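Local structure of 2S Albumin protein (Dolichos, 6IX1) at residues A121-S124 / E129-L132; P107-T112 / G139-D144. The protein is of uncertain function but is a seed albumin of hemopexin-type four-bladed beta-propeller fold, probably a storage or ligand-binding protein. One frame throughout, in Å; residues are numbered along the deposited sequence.

Both contacts involve the propeller blade built on strands 120-123, 129-134 and 137-142. Contact 1 pairs the first two of these strands, while contact 2 packs the loop 107-112 against the third, and the hairpin of contact 1 falls between the two segments of contact 2 in the sequence. Their centres lie about 11 Å apart. Backbone bonds join them, Val130 N to Ile141 O at 2.8 Å and Leu132 N to Gly139 O at 2.9 Å. A sulfate ion, probably from the crystallisation liquor, touches both: Tyr131 of contact 1 and Arg140 of contact 2 reach it, together with Tyr138 and Gly199.

Contact 1: A121-S124 / E129-L132; sequences AFRS and EVYL. With SO4 (sulfate ion), chain E.
The carbonyl oxygen of Glu129 is gripped by two groups of the facing segment: Ser124 N donates to it at 2.9 Å, from 33° out of the carbonyl plane, and Arg123 NH1 adds a weak bond. Arg123 bends at its second torsion, which turns NH1 toward Glu129 O, met obliquely, while NH1 is held more firmly by Gly127 O. Further along this antiparallel hairpin, Phe122 and Tyr131 form a hydrogen-bonded pair, with Tyr131 N giving to Phe122 O at 2.9 Å and Phe122 N to Tyr131 O. Their rings lean together with planes at 33°: Tyr131 CD2 sits over one face of the Phe122 ring, offset toward its rim, 3.4 Å from Phe122 CE1, and Tyr131 CB adds a CH-pi contact over the ring. The Phe122 ring gets there because CG lies between the backbone N and the carbonyl carbon (chi1 68°). Ser124 CB touches Tyr131 CE2 at 3.6 Å. The sulfate lies at the far edge of the tyrosine ring, with its O2 2.6 Å from Tyr131 OH. A water joins Ser124 OG, which also bonds to Lys126 N, to Glu129 OE1. An alanine in place of Tyr131 would probably open a gap beside the Phe122 ring and take one of the two tyrosine hydroxyls from the sulfate. On the other face, Ala121 CB meets Leu132 CD2 at 4.0 Å, and Val130 CG2 lies beside Arg123 CD. Strand 64-67 packs on this face through Phe66, and strand 182-187 meets Phe122 through Ala183 and Leu185, so the hairpin sits between two neighbouring blades, with strand 137-142 continuing its sheet beyond Val130 and Leu132.

Contact 2: P107-T112 / G139-D144; sequences PVLKNT and GRIAYD. With SO4 (sulfate ion), chain E.
The loop between helix 102-105 and strand 120-123 of this hemopexin-type propeller packs here against strand 137-142. Ile141 makes the contact through the end of its side chain: CD1 lies 3.9 Å from Val108 CG2 and 4.2 Å from Leu109 CG, so one methyl meets two neighbouring residues of the 3-10 turn 107-109. CG1 of Ile141 stands anti to its backbone N (chi1 -164°), a setting that carries CD1 out to the loop. Leu148 touches both Val108 and Leu109, and Leu132 reaches Leu109 and Ile141, widening the apolar patch. The loop is shaped by its own bonds. Leu109 to Thr112 is a type II beta turn, and Leu109 O accepts from Thr112 N at 3.0 Å and from Thr112 OG1 at 2.8 Å, both on the same face of the carbonyl plane. Next to Ile141 in the strand, Arg140 serves the sulfate: NE and NH1 both give to its O4, at 2.8 Å and 3.0 Å, with the sulfur in the guanidinium plane at its edge. Arg140 NH2 bonds to Val149 O, which helps fix the guanidinium's rotation. Between loop and strand the interaction is therefore apolar and small, resting on the Ile141 methyl against a valine methyl and the branch carbon of Leu109, whereas the polar end of Arg140 turns to the sulfate and to Val149 O.

Contact 1: A121-S124 / E129-L132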
# COMPACT_ATOMS: atom_id res chain seq x y z
N ALA A 121 1.49 -3.76 -0.94
CA ALA A 121 2.72 -3.69 -0.21
C ALA A 121 2.55 -2.92 1.07
O ALA A 121 1.67 -2.03 1.09
CB ALA A 121 3.76 -3.03 -1.02
N PHE A 122 3.38 -3.13 2.07
CA PHE A 122 3.33 -2.24 3.23
C PHE A 122 4.67 -2.26 3.90
O PHE A 122 5.41 -3.25 3.75
CB PHE A 122 2.21 -2.54 4.22
CG PHE A 122 2.26 -3.81 5.01
CD1 PHE A 122 2.95 -3.91 6.17
CD2 PHE A 122 1.60 -4.95 4.57
CE1 PHE A 122 2.92 -5.07 6.90
CE2 PHE A 122 1.51 -6.11 5.30
CZ PHE A 122 2.25 -6.16 6.45
N ARG A 123 5.00 -1.20 4.60
CA ARG A 123 6.28 -1.03 5.27
C ARG A 123 6.37 -1.83 6.56
O ARG A 123 5.49 -1.75 7.42
CB ARG A 123 6.43 0.46 5.53
CG ARG A 123 7.74 0.91 6.18
CD ARG A 123 8.93 0.74 5.30
NE ARG A 123 10.07 1.43 5.80
CZ ARG A 123 11.00 0.98 6.66
NH1 ARG A 123 10.97 -0.30 7.04
NH2 ARG A 123 12.01 1.69 7.05
N SER A 124 7.42 -2.62 6.66
CA SER A 124 7.64 -3.45 7.85
C SER A 124 8.23 -2.60 8.96
O SER A 124 8.87 -1.54 8.76
CB SER A 124 8.55 -4.61 7.50
OG SER A 124 8.76 -5.47 8.61
N GLU A 129 12.65 -3.13 5.45
CA GLU A 129 11.87 -4.09 4.70
C GLU A 129 10.46 -3.59 4.39
O GLU A 129 9.86 -2.81 5.13
CB GLU A 129 11.77 -5.41 5.40
CG GLU A 129 13.10 -6.15 5.36
CD GLU A 129 13.11 -7.49 6.06
OE1 GLU A 129 11.99 -8.05 6.19
OE2 GLU A 129 14.20 -7.90 6.47
N VAL A 130 9.99 -4.06 3.27
CA VAL A 130 8.66 -3.83 2.71
C VAL A 130 8.09 -5.16 2.27
O VAL A 130 8.77 -5.93 1.52
CB VAL A 130 8.73 -2.89 1.52
CG1 VAL A 130 7.39 -2.72 0.89
CG2 VAL A 130 9.33 -1.55 1.91
N TYR A 131 6.89 -5.49 2.71
CA TYR A 131 6.14 -6.67 2.26
C TYR A 131 5.57 -6.40 0.90
O TYR A 131 4.98 -5.36 0.67
CB TYR A 131 5.02 -7.04 3.21
CG TYR A 131 5.54 -7.50 4.54
CD1 TYR A 131 5.82 -8.82 4.79
CD2 TYR A 131 5.65 -6.65 5.63
CE1 TYR A 131 6.34 -9.28 5.97
CE2 TYR A 131 6.14 -7.13 6.83
CZ TYR A 131 6.48 -8.44 7.03
OH TYR A 131 6.84 -8.86 8.25
N LEU A 132 5.73 -7.33 -0.04
CA LEU A 132 5.21 -7.33 -1.40
C LEU A 132 4.26 -8.53 -1.59
O LEU A 132 4.66 -9.64 -1.25
CB LEU A 132 6.34 -7.39 -2.44
CG LEU A 132 7.44 -6.34 -2.32
CD1 LEU A 132 8.42 -6.59 -3.41
CD2 LEU A 132 6.97 -4.90 -2.45
S SO4 E . 7.81 -12.19 7.86
O1 SO4 E . 8.79 -11.04 7.95
O2 SO4 E . 6.70 -11.47 8.47
O3 SO4 E . 8.41 -13.13 8.66
O4 SO4 E . 7.73 -12.51 6.48
O HOH W 1 9.60 -7.85 7.49

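Contact 2: P107-T112 / G139-D144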
# COMPACT_ATOMS: atom_id res chain seq x y z
N PRO A 107 16.11 -4.99 -9.82
CA PRO A 107 16.59 -6.16 -10.59
C PRO A 107 16.40 -7.54 -9.93
O PRO A 107 16.22 -8.53 -10.68
CB PRO A 107 18.06 -5.82 -10.81
CG PRO A 107 18.05 -4.31 -10.97
CD PRO A 107 17.03 -3.87 -9.93
N VAL A 108 16.39 -7.61 -8.59
CA VAL A 108 16.19 -8.92 -7.93
C VAL A 108 14.81 -9.48 -8.23
O VAL A 108 14.58 -10.69 -8.05
CB VAL A 108 16.34 -8.85 -6.41
CG1 VAL A 108 17.78 -8.60 -6.02
CG2 VAL A 108 15.35 -7.93 -5.74
N LEU A 109 13.91 -8.62 -8.67
CA LEU A 109 12.52 -9.03 -8.97
C LEU A 109 12.36 -9.45 -10.44
O LEU A 109 11.30 -9.94 -10.78
CB LEU A 109 11.51 -7.90 -8.59
CG LEU A 109 11.50 -7.47 -7.12
CD1 LEU A 109 10.37 -6.43 -6.89
CD2 LEU A 109 11.37 -8.62 -6.21
N LYS A 110 13.36 -9.18 -11.26
CA LYS A 110 13.25 -9.64 -12.66
C LYS A 110 13.04 -11.15 -12.67
O LYS A 110 13.64 -11.88 -11.83
CB LYS A 110 14.52 -9.31 -13.44
CG LYS A 110 14.42 -9.51 -14.94
CD LYS A 110 15.78 -9.44 -15.65
CE LYS A 110 15.54 -9.63 -17.14
NZ LYS A 110 16.79 -9.78 -17.92
N ASN A 111 12.16 -11.61 -13.54
CA ASN A 111 11.83 -13.03 -13.69
C ASN A 111 11.02 -13.61 -12.56
O ASN A 111 10.72 -14.80 -12.68
CB ASN A 111 13.07 -13.86 -13.98
CG ASN A 111 13.84 -13.36 -15.19
OD1 ASN A 111 13.24 -13.01 -16.21
ND2 ASN A 111 15.14 -13.22 -15.04
N THR A 112 10.69 -12.82 -11.57
CA THR A 112 9.86 -13.26 -10.45
C THR A 112 8.38 -12.98 -10.68
O THR A 112 8.02 -12.24 -11.58
CB THR A 112 10.29 -12.72 -9.09
OG1 THR A 112 9.79 -11.38 -8.97
CG2 THR A 112 11.74 -12.88 -8.84
N GLY A 139 6.65 -11.70 -0.70
CA GLY A 139 8.03 -11.60 -0.27
C GLY A 139 8.33 -10.33 0.38
O GLY A 139 7.38 -9.55 0.74
N ARG A 140 9.58 -10.09 0.68
CA ARG A 140 10.03 -8.86 1.31
C ARG A 140 11.23 -8.30 0.59
O ARG A 140 12.16 -9.07 0.29
CB ARG A 140 10.46 -9.11 2.74
CG ARG A 140 9.62 -9.96 3.66
CD ARG A 140 10.57 -10.76 4.48
NE ARG A 140 10.01 -12.01 4.87
CZ ARG A 140 10.32 -13.21 4.39
NH1 ARG A 140 9.79 -14.22 5.02
NH2 ARG A 140 11.25 -13.43 3.49
N ILE A 141 11.20 -7.00 0.37
CA ILE A 141 12.37 -6.30 -0.19
C ILE A 141 12.89 -5.32 0.86
O ILE A 141 12.10 -4.66 1.50
CB ILE A 141 12.04 -5.71 -1.55
CG1 ILE A 141 13.28 -5.31 -2.33
CG2 ILE A 141 11.04 -4.59 -1.39
CD1 ILE A 141 13.10 -5.39 -3.79
N ALA A 142 14.19 -5.19 0.92
CA ALA A 142 14.82 -4.09 1.68
C ALA A 142 14.99 -2.97 0.67
O ALA A 142 15.68 -3.11 -0.33
CB ALA A 142 16.16 -4.53 2.24
N TYR A 143 14.29 -1.84 0.85
CA TYR A 143 14.19 -0.81 -0.22
C TYR A 143 15.53 -0.15 -0.49
O TYR A 143 15.70 0.37 -1.53
CB TYR A 143 13.06 0.18 0.01
CG TYR A 143 13.25 1.12 1.17
CD1 TYR A 143 14.14 2.19 1.12
CD2 TYR A 143 12.59 0.91 2.36
CE1 TYR A 143 14.37 3.01 2.20
CE2 TYR A 143 12.75 1.73 3.42
CZ TYR A 143 13.65 2.79 3.37
OH TYR A 143 13.85 3.59 4.44
N ASP A 144 16.39 -0.10 0.54
CA ASP A 144 17.62 0.70 0.40
C ASP A 144 18.70 -0.08 -0.31
O ASP A 144 19.34 0.45 -1.15
CB ASP A 144 18.11 1.17 1.76
CG ASP A 144 18.39 0.15 2.84
OD1 ASP A 144 17.92 -1.01 2.68
OD2 ASP A 144 19.04 0.54 3.81
S SO4 E . 7.81 -12.19 7.86
O1 SO4 E . 8.79 -11.04 7.95
O2 SO4 E . 6.70 -11.47 8.47
O3 SO4 E . 8.41 -13.13 8.66
O4 SO4 E . 7.73 -12.51 6.48